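Long-range contacts in putative NAD dependent dehydrogenase (Micromonospora echinospora, PDB 6NOR), which binds NAD and probably works as an oxidoreductase in the biosynthesis of the antibiotic gentamicin: residues E23-A28 / D322-G327; H39-T44 / A66-A71; L51-D56 / L81-V86; V89-P94 / R110-E115. All coordinates share one frame; numbering follows the deposited sequence.

Interaction 1: residues E23-A28 / D322-G327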
# COMPACT_ATOMS: atom_id res chain seq x y z
N GLU A 23 -23.85 35.08 -13.81
CA GLU A 23 -23.35 36.37 -13.39
C GLU A 23 -22.08 36.59 -14.17
O GLU A 23 -21.56 35.64 -14.75
CB GLU A 23 -23.14 36.40 -11.88
CG GLU A 23 -24.47 36.59 -11.15
CD GLU A 23 -24.33 36.56 -9.63
OE1 GLU A 23 -23.93 35.50 -9.11
OE2 GLU A 23 -24.63 37.58 -8.97
N ARG A 24 -21.59 37.82 -14.26
CA ARG A 24 -20.33 38.01 -14.95
C ARG A 24 -19.37 38.79 -14.07
O ARG A 24 -19.67 39.88 -13.60
CB ARG A 24 -20.53 38.70 -16.29
CG ARG A 24 -21.04 37.76 -17.37
CD ARG A 24 -20.16 36.52 -17.54
NE ARG A 24 -19.14 36.74 -18.56
CZ ARG A 24 -18.35 35.79 -19.04
NH1 ARG A 24 -18.46 34.55 -18.61
NH2 ARG A 24 -17.45 36.09 -19.97
N LEU A 25 -18.21 38.20 -13.83
CA LEU A 25 -17.24 38.83 -12.97
C LEU A 25 -15.96 39.02 -13.73
O LEU A 25 -15.34 38.06 -14.15
CB LEU A 25 -17.01 38.00 -11.72
CG LEU A 25 -16.04 38.58 -10.69
CD1 LEU A 25 -16.68 39.72 -9.90
CD2 LEU A 25 -15.55 37.48 -9.77
N GLY A 26 -15.58 40.27 -13.92
CA GLY A 26 -14.36 40.59 -14.63
C GLY A 26 -13.19 40.37 -13.71
O GLY A 26 -13.20 40.81 -12.56
N VAL A 27 -12.17 39.68 -14.23
CA VAL A 27 -11.03 39.27 -13.42
C VAL A 27 -9.71 39.74 -14.03
O VAL A 27 -9.54 39.72 -15.25
CB VAL A 27 -11.01 37.74 -13.29
CG1 VAL A 27 -9.85 37.28 -12.42
CG2 VAL A 27 -12.33 37.26 -12.73
N ALA A 28 -8.79 40.18 -13.18
CA ALA A 28 -7.40 40.35 -13.61
C ALA A 28 -6.49 39.35 -12.89
O ALA A 28 -6.68 39.06 -11.72
CB ALA A 28 -6.92 41.76 -13.35
N ASP A 322 -17.90 32.68 -5.25
CA ASP A 322 -19.18 32.70 -4.55
C ASP A 322 -19.21 33.81 -3.49
O ASP A 322 -20.25 34.40 -3.26
CB ASP A 322 -19.49 31.36 -3.88
CG ASP A 322 -19.72 30.22 -4.89
OD1 ASP A 322 -19.98 30.49 -6.09
OD2 ASP A 322 -19.64 29.05 -4.47
N ALA A 323 -18.08 34.07 -2.84
CA ALA A 323 -18.02 35.10 -1.81
C ALA A 323 -18.18 36.49 -2.42
O ALA A 323 -18.90 37.32 -1.89
CB ALA A 323 -16.72 35.02 -1.03
N VAL A 324 -17.51 36.74 -3.53
CA VAL A 324 -17.60 38.03 -4.20
C VAL A 324 -18.98 38.28 -4.82
O VAL A 324 -19.58 39.33 -4.60
CB VAL A 324 -16.54 38.16 -5.29
CG1 VAL A 324 -16.84 39.35 -6.18
CG2 VAL A 324 -15.17 38.28 -4.67
N LEU A 325 -19.49 37.31 -5.57
CA LEU A 325 -20.73 37.47 -6.33
C LEU A 325 -22.00 37.31 -5.51
O LEU A 325 -23.00 37.99 -5.77
CB LEU A 325 -20.77 36.46 -7.48
CG LEU A 325 -19.90 36.82 -8.68
CD1 LEU A 325 -20.05 35.80 -9.78
CD2 LEU A 325 -20.29 38.19 -9.17
N ASP A 326 -21.98 36.42 -4.52
CA ASP A 326 -23.19 36.06 -3.79
C ASP A 326 -23.05 36.31 -2.30
O ASP A 326 -23.92 35.91 -1.52
CB ASP A 326 -23.54 34.58 -4.01
CG ASP A 326 -23.70 34.22 -5.48
OD1 ASP A 326 -24.32 35.01 -6.22
OD2 ASP A 326 -23.21 33.14 -5.89
N GLY A 327 -21.97 36.95 -1.88
CA GLY A 327 -21.74 37.22 -0.47
C GLY A 327 -21.69 35.99 0.43
O GLY A 327 -21.83 36.09 1.64

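Interaction 2: residues H39-T44 / A66-A71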
# COMPACT_ATOMS: atom_id res chain seq x y z
N HIS A 39 -4.61 29.35 -12.04
CA HIS A 39 -5.80 30.10 -11.66
C HIS A 39 -6.58 30.53 -12.89
O HIS A 39 -7.81 30.46 -12.91
CB HIS A 39 -5.45 31.32 -10.82
CG HIS A 39 -5.13 31.01 -9.40
ND1 HIS A 39 -6.06 30.50 -8.53
CD2 HIS A 39 -3.99 31.16 -8.68
CE1 HIS A 39 -5.51 30.35 -7.34
NE2 HIS A 39 -4.25 30.74 -7.41
N ALA A 40 -5.87 30.97 -13.92
CA ALA A 40 -6.48 31.34 -15.19
C ALA A 40 -7.26 30.17 -15.77
O ALA A 40 -8.34 30.36 -16.34
CB ALA A 40 -5.43 31.80 -16.19
N GLU A 41 -6.71 28.97 -15.63
CA GLU A 41 -7.39 27.79 -16.15
C GLU A 41 -8.58 27.42 -15.29
O GLU A 41 -9.62 27.03 -15.79
CB GLU A 41 -6.42 26.61 -16.26
CG GLU A 41 -7.12 25.28 -16.43
CD GLU A 41 -6.33 24.28 -17.23
OE1 GLU A 41 -6.95 23.30 -17.73
OE2 GLU A 41 -5.10 24.46 -17.37
N VAL A 42 -8.44 27.57 -13.97
CA VAL A 42 -9.55 27.26 -13.08
C VAL A 42 -10.67 28.29 -13.22
O VAL A 42 -11.83 27.95 -13.26
CB VAL A 42 -9.09 27.18 -11.60
CG1 VAL A 42 -10.25 27.21 -10.67
CG2 VAL A 42 -8.25 25.92 -11.37
N LEU A 43 -10.30 29.56 -13.31
CA LEU A 43 -11.31 30.62 -13.32
C LEU A 43 -12.07 30.65 -14.64
O LEU A 43 -13.28 30.81 -14.64
CB LEU A 43 -10.66 31.97 -13.03
CG LEU A 43 -10.17 32.04 -11.58
CD1 LEU A 43 -9.24 33.22 -11.35
CD2 LEU A 43 -11.36 32.10 -10.64
N THR A 44 -11.38 30.47 -15.77
CA THR A 44 -12.06 30.47 -17.06
C THR A 44 -12.98 29.26 -17.25
O THR A 44 -13.86 29.29 -18.10
CB THR A 44 -11.09 30.49 -18.25
OG1 THR A 44 -10.12 29.45 -18.10
CG2 THR A 44 -10.38 31.83 -18.34
N ALA A 66 -2.23 35.51 -21.82
CA ALA A 66 -3.41 36.23 -22.30
C ALA A 66 -3.99 35.70 -23.62
O ALA A 66 -5.20 35.61 -23.76
CB ALA A 66 -3.08 37.71 -22.44
N THR A 67 -3.15 35.37 -24.59
CA THR A 67 -3.70 34.92 -25.88
C THR A 67 -4.33 33.55 -25.73
O THR A 67 -5.25 33.19 -26.44
CB THR A 67 -2.65 34.87 -26.99
OG1 THR A 67 -1.76 33.77 -26.75
CG2 THR A 67 -1.87 36.17 -27.07
N ARG A 68 -3.84 32.79 -24.77
CA ARG A 68 -4.35 31.47 -24.49
C ARG A 68 -5.80 31.55 -24.00
O ARG A 68 -6.60 30.65 -24.26
CB ARG A 68 -3.44 30.79 -23.48
CG ARG A 68 -3.64 29.32 -23.27
CD ARG A 68 -2.72 28.88 -22.14
NE ARG A 68 -2.97 27.52 -21.67
CZ ARG A 68 -2.49 27.03 -20.53
NH1 ARG A 68 -2.75 25.78 -20.18
NH2 ARG A 68 -1.73 27.79 -19.76
N PHE A 69 -6.14 32.63 -23.30
CA PHE A 69 -7.49 32.78 -22.78
C PHE A 69 -8.23 34.00 -23.34
O PHE A 69 -9.31 34.33 -22.88
CB PHE A 69 -7.46 32.85 -21.26
CG PHE A 69 -6.89 31.61 -20.64
CD1 PHE A 69 -7.68 30.49 -20.49
CD2 PHE A 69 -5.58 31.57 -20.24
CE1 PHE A 69 -7.16 29.33 -19.93
CE2 PHE A 69 -5.06 30.42 -19.69
CZ PHE A 69 -5.85 29.31 -19.53
N GLY A 70 -7.64 34.63 -24.35
CA GLY A 70 -8.27 35.76 -24.99
C GLY A 70 -8.38 36.98 -24.10
O GLY A 70 -9.31 37.77 -24.24
N ALA A 71 -7.44 37.14 -23.18
CA ALA A 71 -7.41 38.31 -22.32
C ALA A 71 -6.58 39.40 -22.94
O ALA A 71 -5.91 39.17 -23.94
CB ALA A 71 -6.87 37.94 -20.95

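Interaction 3: residues L51-D56 / L81-V86. With NAD (nicotinamide-adenine-dinucleotide), chain G.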
# COMPACT_ATOMS: atom_id res chain seq x y z
N LEU A 51 -12.18 36.67 -17.76
CA LEU A 51 -10.76 37.00 -17.61
C LEU A 51 -10.40 38.12 -18.56
O LEU A 51 -10.26 37.91 -19.75
CB LEU A 51 -9.85 35.78 -17.88
CG LEU A 51 -8.35 36.10 -17.78
CD1 LEU A 51 -7.96 36.62 -16.40
CD2 LEU A 51 -7.46 34.94 -18.17
N ARG A 52 -10.25 39.32 -18.02
CA ARG A 52 -10.03 40.50 -18.85
C ARG A 52 -8.55 40.85 -19.02
O ARG A 52 -8.12 41.25 -20.10
CB ARG A 52 -10.79 41.67 -18.27
CG ARG A 52 -12.27 41.37 -18.16
CD ARG A 52 -13.06 42.59 -17.72
NE ARG A 52 -12.88 43.73 -18.60
CZ ARG A 52 -13.60 43.96 -19.69
NH1 ARG A 52 -14.56 43.11 -20.04
NH2 ARG A 52 -13.36 45.03 -20.45
N TRP A 53 -7.78 40.68 -17.95
CA TRP A 53 -6.38 41.10 -17.97
C TRP A 53 -5.45 40.06 -17.37
O TRP A 53 -5.78 39.42 -16.38
CB TRP A 53 -6.22 42.42 -17.22
CG TRP A 53 -6.89 43.61 -17.83
CD1 TRP A 53 -8.14 44.04 -17.58
CD2 TRP A 53 -6.32 44.53 -18.78
NE1 TRP A 53 -8.41 45.17 -18.31
CE2 TRP A 53 -7.31 45.49 -19.06
CE3 TRP A 53 -5.09 44.62 -19.42
CZ2 TRP A 53 -7.09 46.55 -19.95
CZ3 TRP A 53 -4.87 45.68 -20.31
CH2 TRP A 53 -5.87 46.63 -20.56
N VAL A 54 -4.30 39.90 -18.01
CA VAL A 54 -3.11 39.32 -17.44
C VAL A 54 -2.11 40.46 -17.24
O VAL A 54 -1.79 41.17 -18.19
CB VAL A 54 -2.49 38.23 -18.33
CG1 VAL A 54 -1.22 37.70 -17.73
CG2 VAL A 54 -3.46 37.11 -18.53
N VAL A 55 -1.67 40.67 -16.01
CA VAL A 55 -0.64 41.65 -15.68
C VAL A 55 0.65 40.91 -15.37
O VAL A 55 0.63 39.99 -14.55
CB VAL A 55 -1.02 42.53 -14.47
CG1 VAL A 55 0.05 43.61 -14.22
CG2 VAL A 55 -2.39 43.17 -14.68
N ASP A 56 1.74 41.29 -16.02
CA ASP A 56 3.04 40.65 -15.76
C ASP A 56 4.15 41.61 -16.13
O ASP A 56 4.03 42.33 -17.11
CB ASP A 56 3.20 39.34 -16.53
CG ASP A 56 4.21 38.37 -15.86
OD1 ASP A 56 5.43 38.64 -15.86
OD2 ASP A 56 3.78 37.31 -15.33
N LEU A 81 -6.54 48.15 -13.54
CA LEU A 81 -7.38 48.72 -12.50
C LEU A 81 -8.16 49.92 -13.04
O LEU A 81 -9.07 50.42 -12.39
CB LEU A 81 -6.53 49.15 -11.30
CG LEU A 81 -5.93 48.01 -10.46
CD1 LEU A 81 -4.93 48.55 -9.44
CD2 LEU A 81 -7.01 47.19 -9.77
N ALA A 82 -7.81 50.39 -14.23
CA ALA A 82 -8.54 51.48 -14.86
C ALA A 82 -9.75 50.92 -15.59
O ALA A 82 -10.61 51.66 -16.04
CB ALA A 82 -7.65 52.25 -15.81
N ASP A 83 -9.79 49.60 -15.70
CA ASP A 83 -10.90 48.90 -16.30
C ASP A 83 -11.96 48.68 -15.24
O ASP A 83 -11.79 47.87 -14.34
CB ASP A 83 -10.42 47.57 -16.88
CG ASP A 83 -11.52 46.79 -17.60
OD1 ASP A 83 -12.72 47.03 -17.34
OD2 ASP A 83 -11.16 45.90 -18.41
N ASP A 84 -13.07 49.40 -15.36
CA ASP A 84 -14.15 49.30 -14.38
C ASP A 84 -14.82 47.93 -14.29
O ASP A 84 -15.51 47.65 -13.31
CB ASP A 84 -15.21 50.36 -14.69
CG ASP A 84 -14.75 51.77 -14.35
OD1 ASP A 84 -13.71 51.90 -13.67
OD2 ASP A 84 -15.42 52.75 -14.76
N THR A 85 -14.66 47.09 -15.30
CA THR A 85 -15.32 45.79 -15.30
C THR A 85 -14.58 44.79 -14.39
O THR A 85 -15.15 43.82 -13.92
CB THR A 85 -15.44 45.21 -16.71
OG1 THR A 85 -15.80 46.26 -17.61
CG2 THR A 85 -16.50 44.13 -16.76
N VAL A 86 -13.31 45.06 -14.15
CA VAL A 86 -12.54 44.27 -13.21
C VAL A 86 -13.01 44.49 -11.77
O VAL A 86 -13.01 45.60 -11.26
CB VAL A 86 -11.06 44.60 -13.32
CG1 VAL A 86 -10.28 43.78 -12.31
CG2 VAL A 86 -10.57 44.31 -14.72
PA NAD G . 6.57 32.07 -11.08
O1A NAD G . 8.05 32.50 -10.98
O2A NAD G . 6.35 30.88 -11.94
O5B NAD G . 5.73 33.26 -11.66
C5B NAD G . 5.89 34.55 -11.08
C4B NAD G . 5.33 35.55 -12.13
O4B NAD G . 5.16 36.72 -11.61
C3B NAD G . 6.36 35.73 -13.23
O3B NAD G . 5.72 35.62 -14.43
C2B NAD G . 6.89 37.17 -13.01
O2B NAD G . 7.28 37.72 -14.32
C1B NAD G . 5.86 37.77 -12.58
N9A NAD G . 6.16 38.93 -11.76
C8A NAD G . 7.20 39.16 -10.93
N7A NAD G . 7.00 40.38 -10.36
C5A NAD G . 5.86 40.88 -10.83
C6A NAD G . 5.22 42.06 -10.60
N6A NAD G . 5.61 43.08 -9.76
N1A NAD G . 4.06 42.32 -11.20
C2A NAD G . 3.53 41.42 -12.07
N3A NAD G . 4.18 40.26 -12.31
C4A NAD G . 5.33 39.98 -11.69
O3 NAD G . 6.08 31.80 -9.64
PN NAD G . 4.81 30.96 -9.17
O1N NAD G . 3.61 31.10 -10.06
O2N NAD G . 5.19 29.50 -9.01
O5D NAD G . 4.42 31.53 -7.76
C5D NAD G . 3.70 32.74 -7.64
C4D NAD G . 2.94 32.75 -6.29
O4D NAD G . 2.15 31.72 -6.16
C3D NAD G . 3.95 32.63 -5.11
O3D NAD G . 3.55 33.42 -4.14
C2D NAD G . 3.90 31.14 -4.72
O2D NAD G . 4.29 30.98 -3.30
C1D NAD G . 2.65 30.81 -4.93
N1N NAD G . 2.49 29.43 -5.26
C2N NAD G . 1.41 28.74 -4.73
C3N NAD G . 1.20 27.39 -5.01
C7N NAD G . -0.01 26.70 -4.36
O7N NAD G . -0.18 25.54 -4.50
N7N NAD G . -0.90 27.46 -3.56
C4N NAD G . 2.07 26.69 -5.83
C5N NAD G . 3.15 27.38 -6.38
C6N NAD G . 3.36 28.75 -6.09

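Interaction 4: residues V89-P94 / R110-E115. With NAD (nicotinamide-adenine-dinucleotide), chain G.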
# COMPACT_ATOMS: atom_id res chain seq x y z
N VAL A 89 -9.29 40.46 -8.46
CA VAL A 89 -7.91 40.35 -8.88
C VAL A 89 -7.23 39.19 -8.16
O VAL A 89 -7.33 39.05 -6.95
CB VAL A 89 -7.14 41.65 -8.59
CG1 VAL A 89 -5.71 41.54 -9.11
CG2 VAL A 89 -7.87 42.84 -9.21
N VAL A 90 -6.56 38.35 -8.94
CA VAL A 90 -5.74 37.26 -8.44
C VAL A 90 -4.28 37.68 -8.47
O VAL A 90 -3.75 38.07 -9.52
CB VAL A 90 -5.92 35.98 -9.28
CG1 VAL A 90 -4.97 34.88 -8.78
CG2 VAL A 90 -7.33 35.48 -9.18
N VAL A 91 -3.62 37.60 -7.31
CA VAL A 91 -2.22 37.97 -7.19
C VAL A 91 -1.31 36.75 -7.00
O VAL A 91 -1.28 36.13 -5.94
CB VAL A 91 -2.01 38.94 -6.04
CG1 VAL A 91 -0.54 39.29 -5.91
CG2 VAL A 91 -2.82 40.18 -6.26
N ALA A 92 -0.59 36.40 -8.05
CA ALA A 92 0.27 35.23 -8.05
C ALA A 92 1.67 35.64 -8.46
O ALA A 92 2.19 35.18 -9.46
CB ALA A 92 -0.29 34.15 -9.00
N THR A 93 2.26 36.52 -7.68
CA THR A 93 3.56 37.06 -8.01
C THR A 93 4.53 36.57 -6.94
O THR A 93 4.09 35.88 -6.03
CB THR A 93 3.50 38.58 -8.07
OG1 THR A 93 3.08 39.09 -6.80
CG2 THR A 93 2.50 39.01 -9.13
N PRO A 94 5.83 36.91 -7.03
CA PRO A 94 6.72 36.50 -5.94
C PRO A 94 6.25 37.01 -4.59
O PRO A 94 5.57 38.06 -4.51
CB PRO A 94 8.04 37.13 -6.33
CG PRO A 94 8.01 37.14 -7.80
CD PRO A 94 6.60 37.50 -8.14
N ARG A 110 -11.13 46.81 -5.19
CA ARG A 110 -11.32 45.50 -5.81
C ARG A 110 -11.16 44.34 -4.84
O ARG A 110 -10.35 44.39 -3.91
CB ARG A 110 -10.35 45.32 -6.96
CG ARG A 110 -10.93 45.59 -8.29
CD ARG A 110 -11.21 47.06 -8.47
NE ARG A 110 -11.23 47.37 -9.89
CZ ARG A 110 -11.03 48.57 -10.40
NH1 ARG A 110 -10.80 49.59 -9.60
NH2 ARG A 110 -11.05 48.74 -11.71
N ASN A 111 -11.93 43.29 -5.07
CA ASN A 111 -11.75 42.04 -4.34
C ASN A 111 -10.45 41.40 -4.78
O ASN A 111 -10.02 41.58 -5.91
CB ASN A 111 -12.91 41.10 -4.59
CG ASN A 111 -14.23 41.73 -4.27
OD1 ASN A 111 -14.71 41.66 -3.13
ND2 ASN A 111 -14.84 42.35 -5.26
N VAL A 112 -9.82 40.65 -3.88
CA VAL A 112 -8.51 40.11 -4.19
C VAL A 112 -8.27 38.73 -3.56
O VAL A 112 -8.60 38.48 -2.41
CB VAL A 112 -7.39 41.12 -3.77
CG1 VAL A 112 -7.28 41.22 -2.28
CG2 VAL A 112 -6.05 40.76 -4.40
N LEU A 113 -7.72 37.83 -4.37
CA LEU A 113 -7.22 36.55 -3.93
C LEU A 113 -5.71 36.60 -4.03
O LEU A 113 -5.19 36.75 -5.12
CB LEU A 113 -7.78 35.41 -4.78
CG LEU A 113 -7.13 34.02 -4.71
CD1 LEU A 113 -7.07 33.52 -3.29
CD2 LEU A 113 -7.87 33.01 -5.58
N VAL A 114 -5.03 36.49 -2.90
CA VAL A 114 -3.57 36.48 -2.84
C VAL A 114 -3.04 35.08 -2.61
O VAL A 114 -3.46 34.40 -1.70
CB VAL A 114 -3.02 37.35 -1.70
CG1 VAL A 114 -1.51 37.45 -1.80
CG2 VAL A 114 -3.67 38.72 -1.72
N GLU A 115 -2.11 34.65 -3.45
CA GLU A 115 -1.47 33.39 -3.25
C GLU A 115 -0.74 33.33 -1.91
O GLU A 115 -0.35 34.34 -1.35
CB GLU A 115 -0.50 33.10 -4.38
CG GLU A 115 -1.03 32.16 -5.41
CD GLU A 115 -1.55 30.84 -4.82
OE1 GLU A 115 -1.03 30.38 -3.77
OE2 GLU A 115 -2.47 30.27 -5.41
PA NAD G . 6.57 32.07 -11.08
O1A NAD G . 8.05 32.50 -10.98
O2A NAD G . 6.35 30.88 -11.94
O5B NAD G . 5.73 33.26 -11.66
C5B NAD G . 5.89 34.55 -11.08
C4B NAD G . 5.33 35.55 -12.13
O4B NAD G . 5.16 36.72 -11.61
C3B NAD G . 6.36 35.73 -13.23
O3B NAD G . 5.72 35.62 -14.43
C2B NAD G . 6.89 37.17 -13.01
O2B NAD G . 7.28 37.72 -14.32
C1B NAD G . 5.86 37.77 -12.58
N9A NAD G . 6.16 38.93 -11.76
C8A NAD G . 7.20 39.16 -10.93
N7A NAD G . 7.00 40.38 -10.36
C5A NAD G . 5.86 40.88 -10.83
C6A NAD G . 5.22 42.06 -10.60
N6A NAD G . 5.61 43.08 -9.76
N1A NAD G . 4.06 42.32 -11.20
C2A NAD G . 3.53 41.42 -12.07
N3A NAD G . 4.18 40.26 -12.31
C4A NAD G . 5.33 39.98 -11.69
O3 NAD G . 6.08 31.80 -9.64
PN NAD G . 4.81 30.96 -9.17
O1N NAD G . 3.61 31.10 -10.06
O2N NAD G . 5.19 29.50 -9.01
O5D NAD G . 4.42 31.53 -7.76
C5D NAD G . 3.70 32.74 -7.64
C4D NAD G . 2.94 32.75 -6.29
O4D NAD G . 2.15 31.72 -6.16
C3D NAD G . 3.95 32.63 -5.11
O3D NAD G . 3.55 33.42 -4.14
C2D NAD G . 3.90 31.14 -4.72
O2D NAD G . 4.29 30.98 -3.30
C1D NAD G . 2.65 30.81 -4.93
N1N NAD G . 2.49 29.43 -5.26
C2N NAD G . 1.41 28.74 -4.73
C3N NAD G . 1.20 27.39 -5.01
C7N NAD G . -0.01 26.70 -4.36
O7N NAD G . -0.18 25.54 -4.50
N7N NAD G . -0.90 27.46 -3.56
C4N NAD G . 2.07 26.69 -5.83
C5N NAD G . 3.15 27.38 -6.38
C6N NAD G . 3.36 28.75 -6.09

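Interaction 1: residues E23-A28 / D322-G327
Leu325, near the C-terminal end of helix 313-326, sets one methyl against Glu23 and the other against Leu25, where the chain enters strand 25-30. Its CD1 lies 3.8 Å from CB of Glu23, while its CD2 lies 4.0 Å from CD1 of Leu25. The side chains of Glu23 and Leu325 run antiparallel, side by side, which carries the glutamate's extended stem along the leucine and leaves OE1 of Glu23 3.7 Å from CB of Leu325. The same carboxylate ends up beside Asp326, its plane only 12° from that of the aspartate. OE1 of Glu23 and OD1 of Asp326 come within 3.0 Å, two acceptors of like charge that would be expected to repel each other; because Glu23 is poorly ordered, this closeness is doubtful. Leu25 is the buried member. With its CG anti to the backbone N (chi1 -178°), it reaches across to the helix, where its CD1 meets CG1 of Val324 at 3.7 Å and the two side chains lie nearly perpendicular. Arg48 brings positive charge nearby through a salt bridge to Asp322. The contact thus fastens a late helix to the beginning of the first strand of the NAD-binding Rossmann sheet: strand 25-30 runs between strands 49-55 and 86-91, Leu25 and Leu325 both touch Arg87 of the latter, and Val324 packs on Val138 in a loop.

Interaction 2: residues H39-T44 / A66-A71
Phe69, near the C-terminal end of helix 59-69, pushes its ring against Ala40 and Thr44, one helical turn apart on helix 34-44. The aromatic contacts come first. CB of Ala40 makes an off-centre CH-pi contact, 4.2 Å from the centroid of the Phe69 ring and 29° from its normal, and the carbonyl oxygen of Ala40 lies over one face toward the rim. The opposite face carries CG of Arg68, from the ring's own helix. Thr44 is set crosswise to the Phe69 side chain, with its CG2 3.7 Å from CD1 of the ring. The side-chain hydrogen bond lies within helix 34-44: with chi1 at 52°, OG1 of Thr44 sits between its backbone N and carbonyl carbon and donates to the carbonyl oxygen of Ala40 at 2.7 Å, in the carbonyl plane. That oxygen also accepts the backbone N of Thr44. The charged component is looser. OE2 of Glu41 and NH1 of Arg68 form a long salt bridge of 3.9 Å, the oxygen standing well out of the guanidinium plane. Both helices belong to the Rossmann fold and pack against strand 49-55, whose Leu51 touches Thr44 and Phe69. Chemically, then, the helices are joined by ring packing, with an exposed pair of opposite charges adding attraction but, lacking an N-H aimed at the carboxylate, little directional constraint.

Interaction 3: residues L51-D56 / L81-V86
Asp83 gathers Arg52 and Trp53 of strand 49-55 onto a single carboxylate oxygen, while its other oxygen closes an Asx turn in the loop leading to strand 86-91 of the Rossmann fold. Its CB lies 3.4 Å from NE1 of Trp53. At CG, anti to the backbone N (chi1 -177°), the side chain divides. OD1 accepts the backbone N of Thr85 at 2.8 Å, which fixes the carboxylate to the type I turn from Asp83 to Val86. OD2 takes three donors. Arg52 approaches side-on, with NE at 2.8 Å and NH2 at 3.1 Å from OD2 of Asp83, both on the syn side but tilted out of the carboxylate plane; the oxygen lies in the guanidinium plane, although guanidinium and carboxylate stand almost perpendicular. NE1 of Trp53 uses the anti lone pair of the same OD2, at 2.8 Å. CB of Thr85 lies over one face of the guanidinium, and Asp50 forms a salt bridge with NH1 of Arg52. Just past the far end of the strand, Asp56 grips the adenosine ribose of NAD, as acidic residues here do in many NAD-binding Rossmann domains: its OD1 accepts O2B at 2.6 Å, and its OD2 accepts O3B at 2.7 Å.

Interaction 4: residues V89-P94 / R110-E115
Strands 89-91 and 111-114 run parallel, their axes 4.7 Å apart and 22° from alignment, with Val89, Val90 and Val91 paired to Val112, Leu113 and Val114. The bonds alternate between the strands: Val89 N to Asn111 O, Leu113 N to Val89 O, Val91 N to Leu113 O at 2.8 Å, and Glu115 N to Val91 O. On one face of the sheet, CG2 of Val91 meets CG2 of Val112 at 3.8 Å. Val112 holds CG1 between its backbone N and carbonyl carbon (chi1 70°), which swings CG2 anti to the N and to within 3.3 Å of Val89 O. On the other face, CG2 of Val90 and CD2 of Leu113 are 4.4 Å apart. Helix 98-107 connects these strands in a beta-alpha-beta unit of the Rossmann fold and packs on the face of Val89, Val91 and Val114, whereas His39 of helix 34-44 touches Val90 and Leu113. Beyond the C-terminal strand ends lies NAD. Glu115 bends at chi2 (-54°) so that its CG comes 3.3 Å from O4D of the nicotinamide ribose and its OE1 accepts the carboxamide N7N at 2.9 Å. The second oxygen, OE2, is hydrogen-bonded to His39 NE2, consistent with a fixed orientation of the carboxylate. At the adenine end of the cofactor, CD of Pro94 lies 3.3 Å from C8A of NAD.

How the interactions relate
All four contacts involve the NAD-binding Rossmann fold, with centres about 12 to 16 Å apart. Interaction 1 spans the other three along the chain, since residues 322-327 return from far downstream to strand 25-30. Interactions 2 and 3 alternate their segments, and interaction 4 follows both. Interactions 1, 3 and 4 share the parallel sheet, where Val27 O and Ala28 O probably bond to Arg52 N and Val90 N. Arg110 ties interaction 4 to the loop of interaction 3, while Leu51 backs Phe69 of interaction 2. NAD spans the strand ends, touching interaction 3 at the adenosine ribose and interaction 4 at both the nicotinamide half and the adenine.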